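Local coordinates for aerolysin-like protein (Bombina maxima, PDB 6LH8), which belongs to a toad's aerolysin-like family, in which one member probably forms pores that modulate endolysosomes and a paralog restrains it, at residues A[112-117]-A[150-155]. Numbering follows the deposited sequence.
Sequences IVILTR and EVNTEP
Ile112 CD1 lies over one flat face of the Glu154 carboxylate, 3.6 Å from Glu154 OE1. In Ile112, chi1 puts CG1 beside the backbone N, and a chi2 of 102°, off the staggered positions, then brings the CD1 end nearer to the other strand. Glu154 is poorly ordered, so this placement is tentative. The peptide planes meet at their N-H and C=O edges, and the backbones pair through four hydrogen bonds. In the hydrogen-bonded pair of Ile112 and Asn152, Ile112 N donates to Asn152 O and Asn152 N returns a bond of 2.8 Å to Ile112 O. Ile114 and Glu150 repeat the exchange: Ile114 N reaches Glu150 O at 2.8 Å, and Glu150 N bonds to Ile114 O with an N-H...O angle of 176°. Three of the four donors lie in the plane of their carbonyl; Glu150 N is tilted 19° from that of Ile114. Between these pairs sits the non-hydrogen-bonded pair Val113 and Val151. Here Ile112 O also receives a CA-H...O contact from Val151 CA, and Glu150 O receives one from Val113 CA. Ile112, Ile114, Glu150 and Asn152 share one face of the sheet. On the opposite face, Val113 CG1 meets Val151 CG2 at 4.2 Å. Val113 is buried against Phe37 and Pro102, and Pro102 also touches Val151. Across strand 110-130 from this pairing, backbone bonds join Val113 to Met25 and Leu115 to Val22 and Asp23 of strand 4-28. The contact is thus the open end of a long antiparallel beta hairpin, formed by strands 110-130 and 133-154, within the elongated, strand-rich fold of an aerolysin-like protein.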
loop_
_atom_site.group_PDB
_atom_site.type_symbol
_atom_site.label_atom_id
_atom_site.label_comp_id
_atom_site.label_asym_id
_atom_site.label_seq_id
_atom_site.Cartn_x
_atom_site.Cartn_y
_atom_site.Cartn_z
ATOM N N ILE A 112 -7.210 25.338 -7.277
ATOM C CA ILE A 112 -6.773 24.490 -6.174
ATOM C C ILE A 112 -6.659 23.067 -6.695
ATOM O O ILE A 112 -7.618 22.535 -7.266
ATOM C CB ILE A 112 -7.748 24.549 -4.984
ATOM C CG1 ILE A 112 -8.100 25.999 -4.639
ATOM C CG2 ILE A 112 -7.170 23.833 -3.782
ATOM C CD1 ILE A 112 -9.463 26.431 -5.147
ATOM N N VAL A 113 -5.493 22.457 -6.508
ATOM C CA VAL A 113 -5.312 21.026 -6.727
ATOM C C VAL A 113 -5.278 20.351 -5.362
ATOM O O VAL A 113 -4.414 20.662 -4.538
ATOM C CB VAL A 113 -4.021 20.713 -7.503
ATOM C CG1 VAL A 113 -4.063 19.286 -8.012
ATOM C CG2 VAL A 113 -3.818 21.686 -8.650
ATOM N N ILE A 114 -6.200 19.417 -5.139
ATOM C CA ILE A 114 -6.261 18.614 -3.920
ATOM C C ILE A 114 -5.824 17.209 -4.295
ATOM O O ILE A 114 -6.429 16.580 -5.174
ATOM C CB ILE A 114 -7.671 18.591 -3.308
ATOM C CG1 ILE A 114 -8.181 20.014 -3.071
ATOM C CG2 ILE A 114 -7.665 17.747 -2.009
ATOM C CD1 ILE A 114 -7.483 20.737 -1.958
ATOM N N LEU A 115 -4.765 16.723 -3.653
ATOM C CA LEU A 115 -4.190 15.420 -3.955
ATOM C C LEU A 115 -4.569 14.438 -2.852
ATOM O O LEU A 115 -4.243 14.670 -1.685
ATOM C CB LEU A 115 -2.670 15.537 -4.083
ATOM C CG LEU A 115 -2.330 16.487 -5.233
ATOM C CD1 LEU A 115 -1.167 17.395 -4.891
ATOM C CD2 LEU A 115 -2.033 15.692 -6.481
ATOM N N THR A 116 -5.261 13.353 -3.214
ATOM C CA THR A 116 -5.696 12.367 -2.225
ATOM C C THR A 116 -5.348 10.954 -2.667
ATOM O O THR A 116 -5.165 10.681 -3.853
ATOM C CB THR A 116 -7.211 12.409 -1.978
ATOM O OG1 THR A 116 -7.904 12.195 -3.217
ATOM C CG2 THR A 116 -7.630 13.722 -1.361
ATOM N N ARG A 117 -5.278 10.043 -1.691
ATOM C CA ARG A 117 -5.186 8.621 -2.011
ATOM C C ARG A 117 -5.826 7.804 -0.900
ATOM O O ARG A 117 -5.917 8.244 0.248
ATOM C CB ARG A 117 -3.738 8.173 -2.243
ATOM C CG ARG A 117 -2.840 8.221 -1.051
ATOM C CD ARG A 117 -1.434 7.704 -1.409
ATOM N NE ARG A 117 -0.443 8.117 -0.415
ATOM C CZ ARG A 117 0.866 8.169 -0.638
ATOM N NH1 ARG A 117 1.361 7.841 -1.831
ATOM N NH2 ARG A 117 1.687 8.544 0.332
ATOM N N GLU A 150 -7.719 16.480 -7.735
ATOM C CA GLU A 150 -8.969 17.193 -7.962
ATOM C C GLU A 150 -8.643 18.663 -8.170
ATOM O O GLU A 150 -8.023 19.293 -7.306
ATOM C CB GLU A 150 -9.936 17.005 -6.791
ATOM C CG GLU A 150 -11.273 17.719 -6.986
ATOM C CD GLU A 150 -12.199 17.595 -5.790
ATOM O OE1 GLU A 150 -11.711 17.659 -4.643
ATOM O OE2 GLU A 150 -13.422 17.442 -6.002
ATOM N N VAL A 151 -9.031 19.204 -9.322
ATOM C CA VAL A 151 -8.755 20.597 -9.659
ATOM C C VAL A 151 -10.060 21.368 -9.542
ATOM O O VAL A 151 -11.046 21.041 -10.213
ATOM C CB VAL A 151 -8.150 20.741 -11.065
ATOM C CG1 VAL A 151 -7.940 22.212 -11.398
ATOM C CG2 VAL A 151 -6.831 19.981 -11.154
ATOM N N ASN A 152 -10.071 22.371 -8.675
ATOM C CA ASN A 152 -11.234 23.220 -8.470
ATOM C C ASN A 152 -10.893 24.627 -8.926
ATOM O O ASN A 152 -9.827 25.150 -8.584
ATOM C CB ASN A 152 -11.664 23.220 -7.004
ATOM C CG ASN A 152 -12.008 21.837 -6.503
ATOM O OD1 ASN A 152 -12.618 21.042 -7.217
ATOM N ND2 ASN A 152 -11.619 21.538 -5.270
ATOM N N THR A 153 -11.790 25.227 -9.707
ATOM C CA THR A 153 -11.632 26.593 -10.188
ATOM C C THR A 153 -12.600 27.494 -9.430
ATOM O O THR A 153 -13.800 27.207 -9.365
ATOM C CB THR A 153 -11.875 26.682 -11.698
ATOM O OG1 THR A 153 -13.115 26.044 -12.034
ATOM C CG2 THR A 153 -10.746 26.000 -12.455
ATOM N N GLU A 154 -12.062 28.569 -8.844
ATOM C CA GLU A 154 -12.772 29.493 -7.967
ATOM C C GLU A 154 -12.815 30.882 -8.594
ATOM O O GLU A 154 -12.215 31.096 -9.660
ATOM C CB GLU A 154 -12.079 29.545 -6.600
ATOM C CG GLU A 154 -13.003 29.365 -5.414
ATOM C CD GLU A 154 -12.282 28.869 -4.184
ATOM O OE1 GLU A 154 -12.548 27.719 -3.771
ATOM O OE2 GLU A 154 -11.452 29.620 -3.623
ATOM N N PRO A 155 -13.533 31.852 -7.991
ATOM C CA PRO A 155 -13.310 33.249 -8.384
ATOM C C PRO A 155 -11.883 33.716 -8.112
ATOM O O PRO A 155 -11.627 34.277 -7.044
ATOM C CB PRO A 155 -14.306 34.025 -7.511
ATOM C CG PRO A 155 -14.792 33.040 -6.466
ATOM C CD PRO A 155 -14.738 31.719 -7.155
#